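Local structure of BCL2-like 10 (Danio rerio, 6FBX) at residues 72-77 with 119-124; 17-22 with 38-43. The protein acts as a pro-survival member of the Bcl-2 family, binding the BH3 segment of the pro-apoptotic protein Bad. All blocks are in the same frame, centred on the assembly; numbering follows the deposited sequence.

Contact 1: residues 72-77 with 119-124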
loop_
_atom_site.group_PDB
_atom_site.type_symbol
_atom_site.label_atom_id
_atom_site.label_comp_id
_atom_site.label_asym_id
_atom_site.label_seq_id
_atom_site.Cartn_x
_atom_site.Cartn_y
_atom_site.Cartn_z
ATOM N N CYS A 72 -3.100 -12.479 -3.796
ATOM C CA CYS A 72 -2.612 -11.895 -5.041
ATOM C C CYS A 72 -1.823 -10.618 -4.782
ATOM O O CYS A 72 -0.839 -10.345 -5.480
ATOM C CB CYS A 72 -3.786 -11.623 -5.982
ATOM S SG CYS A 72 -4.725 -13.112 -6.448
ATOM N N LEU A 73 -2.232 -9.829 -3.783
ATOM C CA LEU A 73 -1.520 -8.594 -3.471
ATOM C C LEU A 73 -0.119 -8.885 -2.948
ATOM O O LEU A 73 0.831 -8.157 -3.260
ATOM C CB LEU A 73 -2.316 -7.771 -2.455
ATOM C CG LEU A 73 -1.710 -6.438 -2.003
ATOM C CD1 LEU A 73 -1.573 -5.470 -3.172
ATOM C CD2 LEU A 73 -2.545 -5.816 -0.895
ATOM N N GLN A 74 0.034 -9.946 -2.151
ATOM C CA GLN A 74 1.364 -10.333 -1.692
ATOM C C GLN A 74 2.293 -10.596 -2.870
ATOM O O GLN A 74 3.464 -10.202 -2.847
ATOM C CB GLN A 74 1.278 -11.572 -0.798
ATOM C CG GLN A 74 0.647 -11.320 0.556
ATOM C CD GLN A 74 0.548 -12.581 1.392
ATOM O OE1 GLN A 74 0.500 -13.690 0.859
ATOM N NE2 GLN A 74 0.522 -12.418 2.710
ATOM N N SER A 75 1.790 -11.259 -3.913
ATOM C CA SER A 75 2.639 -11.571 -5.058
ATOM C C SER A 75 3.005 -10.307 -5.828
ATOM O O SER A 75 4.123 -10.193 -6.344
ATOM C CB SER A 75 1.945 -12.581 -5.971
ATOM O OG SER A 75 0.747 -12.051 -6.507
ATOM N N VAL A 76 2.084 -9.346 -5.910
ATOM C CA VAL A 76 2.391 -8.080 -6.570
ATOM C C VAL A 76 3.439 -7.307 -5.775
ATOM O O VAL A 76 4.414 -6.797 -6.339
ATOM C CB VAL A 76 1.104 -7.258 -6.771
ATOM C CG1 VAL A 76 1.427 -5.847 -7.264
ATOM C CG2 VAL A 76 0.187 -7.956 -7.763
ATOM N N MET A 77 3.259 -7.208 -4.454
ATOM C CA MET A 77 4.235 -6.497 -3.631
ATOM C C MET A 77 5.614 -7.132 -3.749
ATOM O O MET A 77 6.628 -6.430 -3.846
ATOM C CB MET A 77 3.781 -6.475 -2.172
ATOM C CG MET A 77 2.525 -5.662 -1.920
ATOM S SD MET A 77 2.131 -5.468 -0.169
ATOM C CE MET A 77 1.787 -7.160 0.320
ATOM N N ALA A 119 -5.637 -4.597 4.440
ATOM C CA ALA A 119 -4.842 -3.852 5.410
ATOM C C ALA A 119 -3.902 -4.776 6.172
ATOM O O ALA A 119 -2.728 -4.445 6.391
ATOM C CB ALA A 119 -5.760 -3.110 6.381
ATOM N N GLU A 120 -4.403 -5.939 6.591
ATOM C CA GLU A 120 -3.566 -6.891 7.311
ATOM C C GLU A 120 -2.457 -7.435 6.422
ATOM O O GLU A 120 -1.351 -7.700 6.906
ATOM C CB GLU A 120 -4.428 -8.033 7.850
ATOM C CG GLU A 120 -5.420 -7.597 8.914
ATOM C CD GLU A 120 -6.325 -8.722 9.370
ATOM O OE1 GLU A 120 -6.408 -8.958 10.593
ATOM O OE2 GLU A 120 -6.948 -9.375 8.506
ATOM N N THR A 121 -2.728 -7.605 5.127
ATOM C CA THR A 121 -1.697 -8.076 4.208
ATOM C C THR A 121 -0.558 -7.070 4.096
ATOM O O THR A 121 0.619 -7.450 4.131
ATOM C CB THR A 121 -2.316 -8.358 2.839
ATOM O OG1 THR A 121 -3.296 -9.394 2.975
ATOM C CG2 THR A 121 -1.260 -8.798 1.836
ATOM N N ILE A 122 -0.885 -5.782 3.964
ATOM C CA ILE A 122 0.153 -4.751 3.959
ATOM C C ILE A 122 0.927 -4.784 5.268
ATOM O O ILE A 122 2.163 -4.743 5.284
ATOM C CB ILE A 122 -0.464 -3.361 3.714
ATOM C CG1 ILE A 122 -0.989 -3.246 2.281
ATOM C CG2 ILE A 122 0.566 -2.257 3.991
ATOM C CD1 ILE A 122 -1.797 -1.984 2.026
ATOM N N ALA A 123 0.205 -4.843 6.389
ATOM C CA ALA A 123 0.849 -4.816 7.698
ATOM C C ALA A 123 1.793 -5.999 7.874
ATOM O O ALA A 123 2.920 -5.841 8.355
ATOM C CB ALA A 123 -0.214 -4.801 8.798
ATOM N N ASP A 124 1.347 -7.201 7.503
ATOM C CA ASP A 124 2.203 -8.375 7.654
ATOM C C ASP A 124 3.451 -8.263 6.788
ATOM O O ASP A 124 4.548 -8.646 7.210
ATOM C CB ASP A 124 1.433 -9.651 7.307
ATOM C CG ASP A 124 0.433 -10.045 8.378
ATOM O OD1 ASP A 124 -0.542 -10.756 8.053
ATOM O OD2 ASP A 124 0.614 -9.638 9.544
HETATM O O HOH W 1 1.341 -10.180 3.730
#
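Thr121 of helix 112-129 meets Leu73, Gln74 and Met77 of helix 69-80 within the helical bundle of the Bcl-2 fold, where the axes of the two short segments approach to 10.1 Å and their N-to-C directions differ by 38°. The methyl of Thr121 is the focus. With CG2 anti to the backbone N, it reaches Gln74 CG at 3.4 Å, a tight carbon-carbon approach, as the two side chains cross obliquely. Met77 brings its terminal methyl to the same group: the bend at chi3 (-65°) carries Met77 CE to 3.8 Å from Thr121 CG2. Leu73 completes the cluster, its CD2 lying 4.2 Å from Thr121 CG2 and 4.4 Å from Ile122 CG1. The hydroxyl of Thr121 is bound within its own helix instead, to the carbonyl oxygen of Arg117. A water provides the polar link between the helices: Gln74 NE2 donates to it over 2.6 Å, and the water in turn donates a hydrogen bond to Thr121 O at 2.9 Å. Gln74 is partly exposed and its apolar partners are buried, so the amide and water lie toward the solvent side. Helix 88-107 packs against both segments: Leu73 and Ile122 touch Thr98, and Met77 touches Ile94; helix 2-24 packs Leu14 against Ala119 and Ala123, and the Cys65-Cys72 disulfide ties helix 69-80 to helix 51-65.

Contact 2: residues 17-22 with 38-43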
loop_
_atom_site.group_PDB
_atom_site.type_symbol
_atom_site.label_atom_id
_atom_site.label_comp_id
_atom_site.label_asym_id
_atom_site.label_seq_id
_atom_site.Cartn_x
_atom_site.Cartn_y
_atom_site.Cartn_z
ATOM N N ALA A 17 -2.671 1.567 7.402
ATOM C CA ALA A 17 -3.387 1.004 6.262
ATOM C C ALA A 17 -4.894 1.084 6.460
ATOM O O ALA A 17 -5.634 1.416 5.527
ATOM C CB ALA A 17 -2.956 -0.446 6.042
ATOM N N GLU A 18 -5.374 0.778 7.668
ATOM C CA GLU A 18 -6.807 0.862 7.921
ATOM C C GLU A 18 -7.315 2.284 7.725
ATOM O O GLU A 18 -8.403 2.492 7.174
ATOM C CB GLU A 18 -7.124 0.371 9.333
ATOM C CG GLU A 18 -7.075 -1.137 9.482
ATOM C CD GLU A 18 -7.605 -1.602 10.824
ATOM O OE1 GLU A 18 -7.220 -1.015 11.857
ATOM O OE2 GLU A 18 -8.420 -2.545 10.840
ATOM N N ASP A 19 -6.542 3.278 8.163
ATOM C CA ASP A 19 -6.977 4.662 8.008
ATOM C C ASP A 19 -7.052 5.054 6.540
ATOM O O ASP A 19 -8.036 5.661 6.098
ATOM C CB ASP A 19 -6.042 5.612 8.752
ATOM C CG ASP A 19 -6.382 7.065 8.493
ATOM O OD1 ASP A 19 -7.355 7.563 9.095
ATOM O OD2 ASP A 19 -5.697 7.697 7.662
ATOM N N TYR A 20 -6.012 4.735 5.764
ATOM C CA TYR A 20 -6.022 5.128 4.361
ATOM C C TYR A 20 -7.151 4.435 3.613
ATOM O O TYR A 20 -7.847 5.060 2.805
ATOM C CB TYR A 20 -4.685 4.820 3.685
ATOM C CG TYR A 20 -4.668 5.379 2.288
ATOM C CD1 TYR A 20 -4.714 6.753 2.084
ATOM C CD2 TYR A 20 -4.668 4.549 1.171
ATOM C CE1 TYR A 20 -4.733 7.288 0.815
ATOM C CE2 TYR A 20 -4.674 5.080 -0.111
ATOM C CZ TYR A 20 -4.715 6.451 -0.278
ATOM O OH TYR A 20 -4.737 6.996 -1.540
ATOM N N ILE A 21 -7.355 3.145 3.877
ATOM C CA ILE A 21 -8.431 2.413 3.215
ATOM C C ILE A 21 -9.788 3.016 3.568
ATOM O O ILE A 21 -10.651 3.190 2.698
ATOM C CB ILE A 21 -8.338 0.919 3.577
ATOM C CG1 ILE A 21 -7.162 0.292 2.826
ATOM C CG2 ILE A 21 -9.632 0.189 3.244
ATOM C CD1 ILE A 21 -6.777 -1.090 3.311
ATOM N N SER A 22 -10.002 3.346 4.845
ATOM C CA SER A 22 -11.246 4.007 5.233
ATOM C C SER A 22 -11.384 5.352 4.532
ATOM O O SER A 22 -12.467 5.710 4.057
ATOM C CB SER A 22 -11.294 4.193 6.750
ATOM O OG SER A 22 -11.194 2.954 7.429
ATOM N N ALA A 38 0.170 12.302 6.478
ATOM C CA ALA A 38 1.142 12.277 5.390
ATOM C C ALA A 38 0.769 11.248 4.331
ATOM O O ALA A 38 0.835 11.534 3.129
ATOM C CB ALA A 38 2.536 11.989 5.943
ATOM N N MET A 39 0.381 10.042 4.750
ATOM C CA MET A 39 0.056 9.002 3.777
ATOM C C MET A 39 -1.189 9.367 2.979
ATOM O O MET A 39 -1.240 9.140 1.765
ATOM C CB MET A 39 -0.138 7.657 4.475
ATOM C CG MET A 39 -0.449 6.511 3.519
ATOM S SD MET A 39 0.863 6.209 2.322
ATOM C CE MET A 39 2.040 5.310 3.327
ATOM N N ARG A 40 -2.205 9.917 3.645
ATOM C CA ARG A 40 -3.387 10.396 2.936
ATOM C C ARG A 40 -3.004 11.349 1.812
ATOM O O ARG A 40 -3.516 11.250 0.690
ATOM C CB ARG A 40 -4.333 11.095 3.908
ATOM C CG ARG A 40 -5.105 10.186 4.830
ATOM C CD ARG A 40 -6.112 11.013 5.595
ATOM N NE ARG A 40 -6.805 10.262 6.631
ATOM C CZ ARG A 40 -7.826 10.744 7.332
ATOM N NH1 ARG A 40 -8.273 11.975 7.103
ATOM N NH2 ARG A 40 -8.402 9.999 8.262
ATOM N N TYR A 41 -2.111 12.296 2.105
ATOM C CA TYR A 41 -1.714 13.279 1.104
ATOM C C TYR A 41 -0.903 12.626 -0.008
ATOM O O TYR A 41 -1.191 12.816 -1.194
ATOM C CB TYR A 41 -0.912 14.398 1.767
ATOM C CG TYR A 41 -0.398 15.436 0.796
ATOM C CD1 TYR A 41 0.836 15.285 0.175
ATOM C CD2 TYR A 41 -1.146 16.564 0.496
ATOM C CE1 TYR A 41 1.308 16.228 -0.717
ATOM C CE2 TYR A 41 -0.682 17.513 -0.394
ATOM C CZ TYR A 41 0.545 17.341 -0.997
ATOM O OH TYR A 41 1.011 18.285 -1.883
ATOM N N LEU A 42 0.115 11.845 0.363
ATOM C CA LEU A 42 1.058 11.325 -0.621
ATOM C C LEU A 42 0.426 10.254 -1.499
ATOM O O LEU A 42 0.619 10.258 -2.720
ATOM C CB LEU A 42 2.291 10.770 0.093
ATOM C CG LEU A 42 3.169 11.848 0.728
ATOM C CD1 LEU A 42 4.148 11.238 1.725
ATOM C CD2 LEU A 42 3.917 12.612 -0.348
ATOM N N ALA A 43 -0.323 9.327 -0.899
ATOM C CA ALA A 43 -0.938 8.262 -1.684
ATOM C C ALA A 43 -2.011 8.803 -2.618
ATOM O O ALA A 43 -2.186 8.278 -3.724
ATOM C CB ALA A 43 -1.518 7.194 -0.759
#
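Asp19 and Arg40 join helix 2-24 to helix 34-49 through a side-on, two-pronged salt bridge. Arg40 NH2 donates to Asp19 OD1 over 2.8 Å with an N-H...O angle of 167°, while Arg40 NE donates a hydrogen bond to Asp19 OD2 at 3.0 Å and 165°. Each oxygen uses its syn lone pair, and the carboxylate and guanidinium planes differ by only 5°, so both bonds act in nearly one plane and fix the rotation of both groups. The third nitrogen, Arg40 NH1, is satisfied by the carbonyl oxygen of Gln29, which anchors the loop between these helices. In this Bcl-2 fold, helix 34-49 probably carries the protein's own BH3 region, and the bridge clamps its early turns to the first helix where the axes of segments 17-22 and 38-43 approach to 9.9 Å. An alanine in place of Arg40 would probably leave the buried Asp19 carboxylate without its charged mate and the Gln29 carbonyl without this donor. Beside the bridge, Met39 O, Arg40 CA and Ala43 CB all lie oblique to the Tyr20 ring. Its chi1 sets CG anti to the backbone N, which starts the ring toward helix 34-49; Tyr20 CZ then lies 3.3 Å from Ala43 CB, and Tyr20 CD1 4.0 Å from Arg40 CA. The carbonyl oxygen of Ala43 accepts a hydrogen bond from Thr96 OG1 of helix 88-107.

Overall arrangement
Contacts 1 and 2 lie on opposite sides of the chain's centre, each about 8 Å from it, with their own centres about 15 Å apart. They touch directly through Ala119, whose CB packs 3.8 Å from Ile21 CD1 and 3.9 Å from Ala17 CB. Helix 88-107 is their common core: Phe95 receives Ile122 from contact 1 and Ala17 and Met39 from contact 2, and Ile21 reaches Thr98, a residue that contact 1 also uses. Along the chain the contacts come in series, contact 2 closing before contact 1 opens. Segments 72-77 and 38-43 also turn other residues to the bound Bad peptide, Ser75 and Val76 against apolar side chains and Leu42 against an aromatic one, consistent with the BH3-binding groove of the family.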